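Local coordinates for cell wall surface anchor family protein (Streptococcus agalactiae serogroup V, PDB 3TXA) that forms the adhesive tip of the group B streptococcal pilus and probably helps attach the bacterium to its host through a metal-binding von Willebrand factor A fold, at residues A96-T101 / D663-K668; S140-G145 / K155-V160; D550-M555 / T607-K612; G594-D599 / S620-V625. All coordinates share one frame; numbering follows the deposited sequence.

Interaction 1 (A96-T101 / D663-K668); sequences AIYEDT and DFPIPK
The carboxylate of D100 is gripped at both oxygens: OD2 takes a weak hydrogen bond from the backbone of D663 (N to OD2, 3.3 Å), while OD1 makes a salt bridge with R132. D100 can reach back to D663 because its CG sits between its own backbone N and carbonyl carbon (chi1 64°). The D663 carboxylate slides past it in the opposite direction, the two planes 39° apart, with D100 OD1 and D663 OD2 4.1 Å from each other. Two like charges so near would be costly by themselves, but R647 pairs with D663 OD2 as R132 does with D100. The aliphatic part of E99 fills in beside them, its CB 3.6 Å from D663 OD1. Next along, Y98 turns the edge of its ring to the chain at P665, CE1 lying 3.9 Å from P665 N. A flat aromatic suits this place, since the same ring also has a cation-pi contact with R132. Farther on, the extended chain of K668 runs up to A96, whose small methyl lets the chain end come close (CB to NZ, 4.1 Å). Residues 664-667 link strands 662-663 and 668-669, and the contact joins the first modelled strand, 95-97, to this link near the C-terminal end; 95-97 and 668-669 belong to one antiparallel sheet. Its chemistry implies a join governed by charge balance: two aspartates are probably tolerated side by side because each has its own arginine.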
loop_
_atom_site.group_PDB
_atom_site.type_symbol
_atom_site.label_atom_id
_atom_site.label_comp_id
_atom_site.label_asym_id
_atom_site.label_seq_id
_atom_site.Cartn_x
_atom_site.Cartn_y
_atom_site.Cartn_z
ATOM N N ALA A 96 -28.491 -10.001 -29.304
ATOM C CA ALA A 96 -28.326 -11.453 -29.381
ATOM C C ALA A 96 -27.729 -12.027 -28.089
ATOM O O ALA A 96 -27.639 -11.330 -27.073
ATOM C CB ALA A 96 -27.508 -11.859 -30.611
ATOM N N ILE A 97 -27.302 -13.288 -28.151
ATOM C CA ILE A 97 -27.163 -14.131 -26.966
ATOM C C ILE A 97 -25.802 -14.840 -26.863
ATOM O O ILE A 97 -25.360 -15.485 -27.816
ATOM C CB ILE A 97 -28.375 -15.150 -26.915
ATOM C CG1 ILE A 97 -28.411 -15.942 -25.601
ATOM C CG2 ILE A 97 -28.438 -16.057 -28.192
ATOM C CD1 ILE A 97 -29.765 -16.604 -25.313
ATOM N N TYR A 98 -25.139 -14.694 -25.714
ATOM C CA TYR A 98 -23.954 -15.496 -25.387
ATOM C C TYR A 98 -24.332 -16.965 -25.215
ATOM O O TYR A 98 -25.400 -17.276 -24.711
ATOM C CB TYR A 98 -23.282 -15.015 -24.100
ATOM C CG TYR A 98 -22.657 -13.633 -24.165
ATOM C CD1 TYR A 98 -21.557 -13.368 -24.978
ATOM C CD2 TYR A 98 -23.149 -12.597 -23.379
ATOM C CE1 TYR A 98 -20.987 -12.106 -25.020
ATOM C CE2 TYR A 98 -22.584 -11.335 -23.415
ATOM C CZ TYR A 98 -21.511 -11.098 -24.237
ATOM O OH TYR A 98 -20.970 -9.845 -24.257
ATOM N N GLU A 99 -23.456 -17.872 -25.623
ATOM C CA GLU A 99 -23.786 -19.289 -25.610
ATOM C C GLU A 99 -23.219 -19.978 -24.365
ATOM O O GLU A 99 -23.382 -21.178 -24.187
ATOM C CB GLU A 99 -23.297 -19.952 -26.907
ATOM C CG GLU A 99 -24.291 -20.919 -27.561
ATOM C CD GLU A 99 -23.997 -22.390 -27.251
ATOM O OE1 GLU A 99 -22.935 -22.895 -27.695
ATOM O OE2 GLU A 99 -24.833 -23.047 -26.576
ATOM N N ASP A 100 -22.571 -19.208 -23.496
ATOM C CA ASP A 100 -21.964 -19.764 -22.286
ATOM C C ASP A 100 -22.716 -19.391 -21.004
ATOM O O ASP A 100 -22.613 -20.095 -19.990
ATOM C CB ASP A 100 -20.484 -19.371 -22.180
ATOM C CG ASP A 100 -20.273 -17.869 -22.039
ATOM O OD1 ASP A 100 -21.164 -17.095 -22.448
ATOM O OD2 ASP A 100 -19.205 -17.464 -21.525
ATOM N N THR A 101 -23.462 -18.287 -21.053
ATOM C CA THR A 101 -24.204 -17.786 -19.892
ATOM C C THR A 101 -25.663 -17.514 -20.240
ATOM O O THR A 101 -26.505 -17.348 -19.349
ATOM C CB THR A 101 -23.608 -16.472 -19.353
ATOM O OG1 THR A 101 -23.538 -15.515 -20.414
ATOM C CG2 THR A 101 -22.225 -16.687 -18.761
ATOM N N ASP A 663 -17.354 -16.905 -24.189
ATOM C CA ASP A 663 -17.824 -16.507 -25.526
ATOM C C ASP A 663 -17.412 -15.075 -25.862
ATOM O O ASP A 663 -17.150 -14.270 -24.960
ATOM C CB ASP A 663 -19.337 -16.720 -25.720
ATOM C CG ASP A 663 -19.679 -18.124 -26.280
ATOM O OD1 ASP A 663 -20.222 -18.227 -27.407
ATOM O OD2 ASP A 663 -19.415 -19.142 -25.602
ATOM N N PHE A 664 -17.293 -14.787 -27.157
ATOM C CA PHE A 664 -17.008 -13.440 -27.641
ATOM C C PHE A 664 -18.336 -12.978 -28.208
ATOM O O PHE A 664 -19.108 -13.789 -28.724
ATOM C CB PHE A 664 -15.982 -13.447 -28.800
ATOM C CG PHE A 664 -14.515 -13.327 -28.388
ATOM C CD1 PHE A 664 -13.759 -14.457 -28.077
ATOM C CD2 PHE A 664 -13.870 -12.101 -28.416
ATOM C CE1 PHE A 664 -12.404 -14.358 -27.746
ATOM C CE2 PHE A 664 -12.515 -11.990 -28.089
ATOM C CZ PHE A 664 -11.785 -13.111 -27.756
ATOM N N PRO A 665 -18.619 -11.674 -28.122
ATOM C CA PRO A 665 -19.774 -11.221 -28.875
ATOM C C PRO A 665 -19.457 -11.239 -30.383
ATOM O O PRO A 665 -18.302 -11.129 -30.770
ATOM C CB PRO A 665 -19.988 -9.796 -28.358
ATOM C CG PRO A 665 -18.643 -9.342 -27.888
ATOM C CD PRO A 665 -17.882 -10.564 -27.483
ATOM N N ILE A 666 -20.477 -11.374 -31.220
ATOM C CA ILE A 666 -20.287 -11.536 -32.657
ATOM C C ILE A 666 -21.093 -10.476 -33.406
ATOM O O ILE A 666 -22.298 -10.396 -33.206
ATOM C CB ILE A 666 -20.741 -12.948 -33.090
ATOM C CG1 ILE A 666 -19.907 -14.023 -32.368
ATOM C CG2 ILE A 666 -20.685 -13.094 -34.607
ATOM C CD1 ILE A 666 -20.583 -15.389 -32.246
ATOM N N PRO A 667 -20.431 -9.643 -34.248
ATOM C CA PRO A 667 -21.141 -8.724 -35.144
ATOM C C PRO A 667 -21.934 -9.447 -36.232
ATOM O O PRO A 667 -21.843 -10.673 -36.367
ATOM C CB PRO A 667 -20.021 -7.900 -35.783
ATOM C CG PRO A 667 -18.800 -8.619 -35.522
ATOM C CD PRO A 667 -18.987 -9.361 -34.246
ATOM N N LYS A 668 -22.727 -8.683 -36.982
ATOM C CA LYS A 668 -23.573 -9.235 -38.046
ATOM C C LYS A 668 -23.590 -8.263 -39.212
ATOM O O LYS A 668 -23.508 -7.052 -38.995
ATOM C CB LYS A 668 -25.014 -9.471 -37.559
ATOM C CG LYS A 668 -25.175 -10.286 -36.277
ATOM C CD LYS A 668 -26.613 -10.777 -36.073
ATOM C CE LYS A 668 -26.729 -11.438 -34.703
ATOM N NZ LYS A 668 -27.757 -12.518 -34.630
#

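Interaction 2 (S140-G145 / K155-V160); sequences SKKITG and KIELTV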
loop_
_atom_site.group_PDB
_atom_site.type_symbol
_atom_site.label_atom_id
_atom_site.label_comp_id
_atom_site.label_asym_id
_atom_site.label_seq_id
_atom_site.Cartn_x
_atom_site.Cartn_y
_atom_site.Cartn_z
ATOM N N SER A 140 -13.373 -8.304 -26.609
ATOM C CA SER A 140 -14.241 -7.646 -27.582
ATOM C C SER A 140 -14.028 -8.252 -28.954
ATOM O O SER A 140 -12.977 -8.844 -29.222
ATOM C CB SER A 140 -13.931 -6.144 -27.641
ATOM O OG SER A 140 -12.684 -5.900 -28.277
ATOM N N LYS A 141 -15.030 -8.093 -29.812
ATOM C CA LYS A 141 -14.949 -8.468 -31.207
ATOM C C LYS A 141 -15.912 -7.579 -31.925
ATOM O O LYS A 141 -17.112 -7.635 -31.658
ATOM C CB LYS A 141 -15.373 -9.908 -31.414
ATOM C CG LYS A 141 -15.363 -10.341 -32.884
ATOM C CD LYS A 141 -15.906 -11.732 -33.053
ATOM C CE LYS A 141 -15.586 -12.271 -34.417
ATOM N NZ LYS A 141 -16.312 -13.540 -34.663
ATOM N N LYS A 142 -15.392 -6.754 -32.833
ATOM C CA LYS A 142 -16.184 -5.721 -33.510
ATOM C C LYS A 142 -15.624 -5.380 -34.881
ATOM O O LYS A 142 -14.428 -5.558 -35.116
ATOM C CB LYS A 142 -16.262 -4.448 -32.658
ATOM C CG LYS A 142 -14.981 -3.620 -32.553
ATOM C CD LYS A 142 -15.189 -2.450 -31.577
ATOM C CE LYS A 142 -14.173 -1.298 -31.794
ATOM N NZ LYS A 142 -12.978 -1.232 -30.839
ATOM N N ILE A 143 -16.495 -4.894 -35.770
ATOM C CA ILE A 143 -16.097 -4.274 -37.034
ATOM C C ILE A 143 -15.484 -2.891 -36.752
ATOM O O ILE A 143 -16.205 -1.988 -36.357
ATOM C CB ILE A 143 -17.335 -4.152 -37.979
ATOM C CG1 ILE A 143 -17.840 -5.537 -38.356
ATOM C CG2 ILE A 143 -17.032 -3.327 -39.250
ATOM C CD1 ILE A 143 -19.236 -5.545 -38.871
ATOM N N THR A 144 -14.171 -2.724 -36.915
ATOM C CA THR A 144 -13.549 -1.396 -36.721
ATOM C C THR A 144 -13.426 -0.598 -38.010
ATOM O O THR A 144 -12.967 0.537 -38.005
ATOM C CB THR A 144 -12.096 -1.459 -36.202
ATOM O OG1 THR A 144 -11.375 -2.466 -36.912
ATOM C CG2 THR A 144 -12.055 -1.724 -34.737
ATOM N N GLY A 145 -13.776 -1.205 -39.125
ATOM C CA GLY A 145 -13.465 -0.592 -40.388
ATOM C C GLY A 145 -14.386 -1.172 -41.415
ATOM O O GLY A 145 -14.642 -2.389 -41.424
ATOM N N LYS A 155 -13.480 -5.057 -41.691
ATOM C CA LYS A 155 -12.283 -5.328 -40.920
ATOM C C LYS A 155 -12.688 -5.643 -39.488
ATOM O O LYS A 155 -13.129 -4.751 -38.751
ATOM C CB LYS A 155 -11.378 -4.107 -40.931
ATOM C CG LYS A 155 -10.041 -4.290 -40.283
ATOM C CD LYS A 155 -9.168 -3.076 -40.533
ATOM C CE LYS A 155 -7.782 -3.481 -41.019
ATOM N NZ LYS A 155 -7.814 -4.287 -42.295
ATOM N N ILE A 156 -12.521 -6.910 -39.098
ATOM C CA ILE A 156 -12.817 -7.376 -37.746
ATOM C C ILE A 156 -11.665 -7.077 -36.801
ATOM O O ILE A 156 -10.508 -7.280 -37.142
ATOM C CB ILE A 156 -13.118 -8.902 -37.721
ATOM C CG1 ILE A 156 -14.185 -9.282 -38.759
ATOM C CG2 ILE A 156 -13.518 -9.369 -36.327
ATOM C CD1 ILE A 156 -15.542 -8.602 -38.614
ATOM N N GLU A 157 -11.994 -6.572 -35.623
ATOM C CA GLU A 157 -11.030 -6.457 -34.542
ATOM C C GLU A 157 -11.447 -7.360 -33.366
ATOM O O GLU A 157 -12.626 -7.391 -32.969
ATOM C CB GLU A 157 -10.848 -4.995 -34.094
ATOM C CG GLU A 157 -10.141 -4.833 -32.744
ATOM C CD GLU A 157 -9.845 -3.392 -32.347
ATOM O OE1 GLU A 157 -8.830 -2.843 -32.837
ATOM O OE2 GLU A 157 -10.588 -2.813 -31.510
ATOM N N LEU A 158 -10.463 -8.082 -32.826
ATOM C CA LEU A 158 -10.649 -8.978 -31.704
ATOM C C LEU A 158 -9.602 -8.606 -30.665
ATOM O O LEU A 158 -8.438 -8.392 -31.015
ATOM C CB LEU A 158 -10.428 -10.411 -32.173
ATOM C CG LEU A 158 -11.225 -11.519 -31.510
ATOM C CD1 LEU A 158 -12.138 -12.189 -32.528
ATOM C CD2 LEU A 158 -10.288 -12.528 -30.972
ATOM N N THR A 159 -10.001 -8.519 -29.397
ATOM C CA THR A 159 -9.094 -8.084 -28.312
ATOM C C THR A 159 -9.312 -8.931 -27.067
ATOM O O THR A 159 -10.432 -9.390 -26.804
ATOM C CB THR A 159 -9.330 -6.614 -27.881
ATOM O OG1 THR A 159 -10.594 -6.511 -27.217
ATOM C CG2 THR A 159 -9.307 -5.635 -29.083
ATOM N N VAL A 160 -8.236 -9.126 -26.305
ATOM C CA VAL A 160 -8.243 -9.930 -25.089
ATOM C C VAL A 160 -7.335 -9.239 -24.080
ATOM O O VAL A 160 -6.161 -8.987 -24.369
ATOM C CB VAL A 160 -7.724 -11.385 -25.352
ATOM C CG1 VAL A 160 -7.768 -12.240 -24.079
ATOM C CG2 VAL A 160 -8.518 -12.064 -26.474
#
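The flat carboxylate of E157 has the methyl CG2 of T144 squarely over one face, 3.7 Å from E157 CD, while V625 CG1 of the neighbouring strand 623-632 lies on its other side. At one end of the group the salt bridge from K142 NZ to E157 OE2 (2.9 Å) runs nearly along the C-O axis. K142 and E157 lie side by side and point the same way, as befits a hydrogen-bonded pair of an antiparallel hairpin; a bend at the last lysine torsion (chi4 -100°) brings the ammonium over to its partner. Their backbones exchange two bonds, and that from E157 N to K142 O is nearly straight at 2.7 Å. S140 and T159, on the same face, add a hydroxyl-to-hydroxyl hydrogen bond whose modelled length is doubtful. The other face is apolar: I143 CG1 packs on I156 CD1 at 3.8 Å. Beside them the methylenes of K141 run across L158, with K141 CG 3.7 Å from L158 CD1. Branched and apolar residues suit this buried side. K141 is extended throughout, which carries NZ into the core, where it is covalently joined to N645 CG and hydrogen-bonded to T648. This is an intramolecular Lys-Asn isopeptide bond, as in other Gram-positive pilins. The chemistry implies a two-faced hairpin: one face pairs charges and hydroxyls, while the other shields a covalent cross-link that probably helps the domain resist pulling.

Interaction 3 (D550-M555 / T607-K612); sequences DPMGEM and TSQTIK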
loop_
_atom_site.group_PDB
_atom_site.type_symbol
_atom_site.label_atom_id
_atom_site.label_comp_id
_atom_site.label_asym_id
_atom_site.label_seq_id
_atom_site.Cartn_x
_atom_site.Cartn_y
_atom_site.Cartn_z
ATOM N N ASP A 550 -11.742 -18.620 -33.623
ATOM C CA ASP A 550 -12.561 -17.659 -34.334
ATOM C C ASP A 550 -12.936 -18.223 -35.696
ATOM O O ASP A 550 -12.249 -17.974 -36.676
ATOM C CB ASP A 550 -11.811 -16.343 -34.454
ATOM C CG ASP A 550 -12.607 -15.277 -35.149
ATOM O OD1 ASP A 550 -13.766 -15.535 -35.542
ATOM O OD2 ASP A 550 -12.064 -14.161 -35.315
ATOM N N PRO A 551 -14.015 -19.015 -35.760
ATOM C CA PRO A 551 -14.422 -19.597 -37.028
ATOM C C PRO A 551 -15.327 -18.647 -37.804
ATOM O O PRO A 551 -16.172 -17.985 -37.210
ATOM C CB PRO A 551 -15.215 -20.838 -36.608
ATOM C CG PRO A 551 -15.274 -20.819 -35.135
ATOM C CD PRO A 551 -14.835 -19.503 -34.648
ATOM N N MET A 552 -15.175 -18.591 -39.118
ATOM C CA MET A 552 -16.013 -17.718 -39.913
ATOM C C MET A 552 -17.453 -18.246 -39.966
ATOM O O MET A 552 -17.691 -19.466 -40.027
ATOM C CB MET A 552 -15.427 -17.556 -41.319
ATOM C CG MET A 552 -13.978 -16.996 -41.388
ATOM S SD MET A 552 -13.763 -15.350 -40.689
ATOM C CE MET A 552 -13.163 -15.735 -39.046
ATOM N N GLY A 553 -18.404 -17.314 -39.932
ATOM C CA GLY A 553 -19.828 -17.641 -40.057
ATOM C C GLY A 553 -20.193 -18.161 -41.439
ATOM O O GLY A 553 -19.444 -17.948 -42.407
ATOM N N GLU A 554 -21.334 -18.842 -41.544
ATOM C CA GLU A 554 -21.668 -19.573 -42.776
ATOM C C GLU A 554 -21.602 -18.758 -44.071
ATOM O O GLU A 554 -21.139 -19.251 -45.096
ATOM C CB GLU A 554 -23.012 -20.308 -42.655
ATOM C CG GLU A 554 -22.897 -21.675 -41.955
ATOM C CD GLU A 554 -21.590 -22.426 -42.309
ATOM O OE1 GLU A 554 -21.241 -22.522 -43.517
ATOM O OE2 GLU A 554 -20.909 -22.919 -41.375
ATOM N N MET A 555 -22.038 -17.508 -44.020
ATOM C CA MET A 555 -22.000 -16.692 -45.224
ATOM C C MET A 555 -20.762 -15.804 -45.301
ATOM O O MET A 555 -20.768 -14.772 -45.981
ATOM C CB MET A 555 -23.276 -15.863 -45.380
ATOM C CG MET A 555 -23.637 -15.646 -46.841
ATOM S SD MET A 555 -24.566 -16.989 -47.638
ATOM C CE MET A 555 -23.335 -18.224 -48.140
ATOM N N THR A 607 -10.172 -25.379 -44.275
ATOM C CA THR A 607 -11.491 -26.037 -44.278
ATOM C C THR A 607 -12.538 -25.253 -43.475
ATOM O O THR A 607 -13.475 -24.703 -44.061
ATOM C CB THR A 607 -11.427 -27.461 -43.662
ATOM O OG1 THR A 607 -10.064 -27.914 -43.633
ATOM C CG2 THR A 607 -12.337 -28.450 -44.436
ATOM N N SER A 608 -12.390 -25.218 -42.141
ATOM C CA SER A 608 -13.421 -24.613 -41.280
ATOM C C SER A 608 -13.426 -23.098 -41.359
ATOM O O SER A 608 -14.343 -22.447 -40.838
ATOM C CB SER A 608 -13.260 -25.042 -39.834
ATOM O OG SER A 608 -11.950 -24.805 -39.388
ATOM N N GLN A 609 -12.411 -22.549 -42.033
ATOM C CA GLN A 609 -12.209 -21.122 -42.092
ATOM C C GLN A 609 -12.087 -20.556 -40.673
ATOM O O GLN A 609 -12.849 -19.677 -40.284
ATOM C CB GLN A 609 -13.366 -20.456 -42.851
ATOM C CG GLN A 609 -13.209 -20.433 -44.373
ATOM C CD GLN A 609 -14.165 -19.440 -45.043
ATOM O OE1 GLN A 609 -13.740 -18.372 -45.505
ATOM N NE2 GLN A 609 -15.465 -19.788 -45.091
ATOM N N THR A 610 -11.144 -21.058 -39.892
ATOM C CA THR A 610 -11.046 -20.643 -38.495
ATOM C C THR A 610 -9.691 -20.067 -38.220
ATOM O O THR A 610 -8.681 -20.707 -38.495
ATOM C CB THR A 610 -11.291 -21.830 -37.534
ATOM O OG1 THR A 610 -12.618 -22.337 -37.747
ATOM C CG2 THR A 610 -11.116 -21.420 -36.077
ATOM N N ILE A 611 -9.674 -18.858 -37.676
ATOM C CA ILE A 611 -8.431 -18.205 -37.321
ATOM C C ILE A 611 -8.210 -18.402 -35.829
ATOM O O ILE A 611 -9.146 -18.271 -35.052
ATOM C CB ILE A 611 -8.436 -16.710 -37.746
ATOM C CG1 ILE A 611 -7.079 -16.068 -37.486
ATOM C CG2 ILE A 611 -9.563 -15.913 -37.087
ATOM C CD1 ILE A 611 -6.823 -14.840 -38.345
ATOM N N LYS A 612 -6.990 -18.732 -35.420
ATOM C CA LYS A 612 -6.749 -19.028 -34.019
ATOM C C LYS A 612 -5.543 -18.312 -33.454
ATOM O O LYS A 612 -4.490 -18.230 -34.111
ATOM C CB LYS A 612 -6.532 -20.526 -33.835
ATOM C CG LYS A 612 -7.641 -21.395 -34.425
ATOM C CD LYS A 612 -7.293 -22.889 -34.394
ATOM C CE LYS A 612 -7.586 -23.486 -33.002
ATOM N NZ LYS A 612 -6.688 -22.908 -31.932
#
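Q609 stands with both backbone angles positive (phi 57°, psi 57°), a conformation more usual for glycine, yet its carbonyl oxygen takes a sound hydrogen bond from M552 N across the contact (2.8 Å). The M552 side chain crosses that of Q609 at about a right angle, CG resting 3.8 Å from Q609 CB. Bends at its second and third torsions fold the flexible methionine so that CE also reaches I611 CG2. Q609 and T610 both face D605, a G1 beta bulge at the turn from strand 601-605 into strand 610-618 of the immunoglobulin-like fold. Within the turn S608 OG and T610 OG1 share a hydrogen bond of 3.0 Å, and the amide oxygen of Q609 is taken by F558 N. Beyond the bulge the chains pair antiparallel, though not ideally. D550 and I611 form a hydrogen-bonded pair, in which I611 N meets D550 O at 2.9 Å from above the carbonyl plane. P551 faces T610 in the non-hydrogen-bonded position, where proline's missing N-H costs nothing toward this neighbour. D550 and I611 point the same way, and I611 CG2 packs against D550 CB at 3.5 Å, while D550 OD2 has a weak hydrogen bond to Y628 OH.

Interaction 4 (G594-D599 / S620-V625); sequences GGILKD and SGQKVV
I596 lays its CG1 against the CB of Q622, 3.7 Å away, the two side chains sliding past each other in opposite directions. Its other branch turns to the strand: CG2 approaches V624 CG1 at 4.1 Å. That same valine methyl receives L597 CD2 at 3.7 Å, both side chains meeting it obliquely. V624 presents CG1 because this methyl stands opposite its carbonyl carbon (chi1 -67°), and its backbone bonds to V160 of the hairpin strand 153-168. A compact beta-branched residue suits this buried strand position, where L616 and L618 of strand 610-618 also touch it. The chi1 of I596, -123°, is not staggered, and its detailed placement deserves some reserve. Q622 offers aliphatic carbons to I596, while its amide oxygen is held by G619 N. The loop itself turns tightly: K598 N bonds to G595 O at 2.8 Å, and G595 accepts a positive phi that glycine takes up easily. In the immunoglobulin-like domain the loop between strands 585-588 and 601-605 is thus laid against the start of strand 623-632. With no hydrogen bond passing between the two segments, the contact holds by apolar packing, and its chemistry implies a fit of shape rather than a fixed polar register.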
loop_
_atom_site.group_PDB
_atom_site.type_symbol
_atom_site.label_atom_id
_atom_site.label_comp_id
_atom_site.label_asym_id
_atom_site.label_seq_id
_atom_site.Cartn_x
_atom_site.Cartn_y
_atom_site.Cartn_z
ATOM N N GLY A 594 9.851 -9.431 -27.834
ATOM C CA GLY A 594 8.526 -9.770 -28.346
ATOM C C GLY A 594 7.438 -9.528 -27.343
ATOM O O GLY A 594 6.245 -9.539 -27.682
ATOM N N GLY A 595 7.871 -9.324 -26.094
ATOM C CA GLY A 595 6.991 -9.026 -24.955
ATOM C C GLY A 595 5.840 -9.995 -24.784
ATOM O O GLY A 595 5.961 -11.200 -25.044
ATOM N N ILE A 596 4.742 -9.459 -24.278
ATOM C CA ILE A 596 3.409 -10.025 -24.302
ATOM C C ILE A 596 3.168 -11.091 -25.420
ATOM O O ILE A 596 2.370 -12.013 -25.230
ATOM C CB ILE A 596 2.486 -8.819 -24.533
ATOM C CG1 ILE A 596 1.431 -8.636 -23.483
ATOM C CG2 ILE A 596 1.797 -8.864 -25.853
ATOM C CD1 ILE A 596 0.245 -7.807 -24.094
ATOM N N LEU A 597 3.841 -10.971 -26.576
ATOM C CA LEU A 597 3.580 -11.859 -27.722
ATOM C C LEU A 597 4.644 -12.891 -28.021
ATOM O O LEU A 597 4.521 -13.596 -29.012
ATOM C CB LEU A 597 3.330 -11.080 -28.992
ATOM C CG LEU A 597 2.051 -10.275 -29.137
ATOM C CD1 LEU A 597 2.077 -9.541 -30.495
ATOM C CD2 LEU A 597 0.795 -11.120 -29.005
ATOM N N LYS A 598 5.685 -12.972 -27.188
ATOM C CA LYS A 598 6.680 -14.074 -27.224
ATOM C C LYS A 598 6.010 -15.476 -27.314
ATOM O O LYS A 598 5.211 -15.859 -26.451
ATOM C CB LYS A 598 7.549 -14.005 -25.962
ATOM C CG LYS A 598 9.020 -14.169 -26.207
ATOM C CD LYS A 598 9.538 -15.604 -25.939
ATOM C CE LYS A 598 11.095 -15.642 -25.848
ATOM N NZ LYS A 598 11.748 -16.126 -27.137
ATOM N N ASP A 599 6.325 -16.214 -28.375
ATOM C CA ASP A 599 5.743 -17.544 -28.663
ATOM C C ASP A 599 4.224 -17.608 -28.937
ATOM O O ASP A 599 3.677 -18.686 -29.172
ATOM C CB ASP A 599 6.149 -18.583 -27.605
ATOM C CG ASP A 599 7.658 -18.643 -27.387
ATOM O OD1 ASP A 599 8.418 -19.050 -28.316
ATOM O OD2 ASP A 599 8.069 -18.292 -26.254
ATOM N N SER A 620 -2.020 -8.479 -15.845
ATOM C CA SER A 620 -2.832 -7.288 -15.574
ATOM C C SER A 620 -2.446 -6.183 -16.535
ATOM O O SER A 620 -1.273 -5.840 -16.641
ATOM C CB SER A 620 -2.586 -6.793 -14.150
ATOM O OG SER A 620 -3.525 -5.789 -13.825
ATOM N N GLY A 621 -3.435 -5.623 -17.221
ATOM C CA GLY A 621 -3.169 -4.576 -18.200
ATOM C C GLY A 621 -2.277 -5.020 -19.356
ATOM O O GLY A 621 -1.480 -4.237 -19.876
ATOM N N GLN A 622 -2.394 -6.292 -19.741
ATOM C CA GLN A 622 -1.733 -6.805 -20.930
ATOM C C GLN A 622 -2.870 -7.171 -21.883
ATOM O O GLN A 622 -3.851 -7.822 -21.489
ATOM C CB GLN A 622 -0.801 -7.953 -20.586
ATOM C CG GLN A 622 0.311 -7.547 -19.616
ATOM C CD GLN A 622 1.343 -8.655 -19.373
ATOM O OE1 GLN A 622 0.999 -9.834 -19.308
ATOM N NE2 GLN A 622 2.610 -8.281 -19.247
ATOM N N LYS A 623 -2.781 -6.655 -23.113
ATOM C CA LYS A 623 -3.890 -6.685 -24.080
ATOM C C LYS A 623 -3.311 -6.992 -25.452
ATOM O O LYS A 623 -2.213 -6.535 -25.790
ATOM C CB LYS A 623 -4.627 -5.342 -24.110
ATOM C CG LYS A 623 -5.946 -5.362 -24.819
ATOM C CD LYS A 623 -6.383 -3.956 -25.224
ATOM C CE LYS A 623 -7.906 -3.863 -25.571
ATOM N NZ LYS A 623 -8.281 -2.625 -26.391
ATOM N N VAL A 624 -4.049 -7.779 -26.231
ATOM C CA VAL A 624 -3.619 -8.139 -27.577
ATOM C C VAL A 624 -4.751 -7.833 -28.549
ATOM O O VAL A 624 -5.940 -7.977 -28.206
ATOM C CB VAL A 624 -3.237 -9.620 -27.673
ATOM C CG1 VAL A 624 -1.992 -9.911 -26.842
ATOM C CG2 VAL A 624 -4.425 -10.499 -27.258
ATOM N N VAL A 625 -4.401 -7.396 -29.753
ATOM C CA VAL A 625 -5.434 -6.981 -30.664
ATOM C C VAL A 625 -5.189 -7.676 -31.963
ATOM O O VAL A 625 -4.083 -7.581 -32.508
ATOM C CB VAL A 625 -5.419 -5.438 -30.891
ATOM C CG1 VAL A 625 -6.636 -4.990 -31.759
ATOM C CG2 VAL A 625 -5.368 -4.681 -29.565
#

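All four contacts lie on the same side of the chain's centre, around the immunoglobulin-like part. Interactions 1 and 2 touch where F664 packs on L158 and S140. Interactions 2 and 3 meet at the cross-linked lysine: D550 OD1 is 3.4 Å from K141 NZ, a place consistent with the acid that accompanies such bonds in other pilins. Interactions 2 and 4 share one sheet, strands 153-168 and 623-632 being neighbours. Backbone ladders dominate interactions 2 and 3, whereas interaction 1 rests on charges and a ring edge and interaction 4 mainly on aliphatic packing. Each mixes buried with more open residues, the hairpin burying its apolar face.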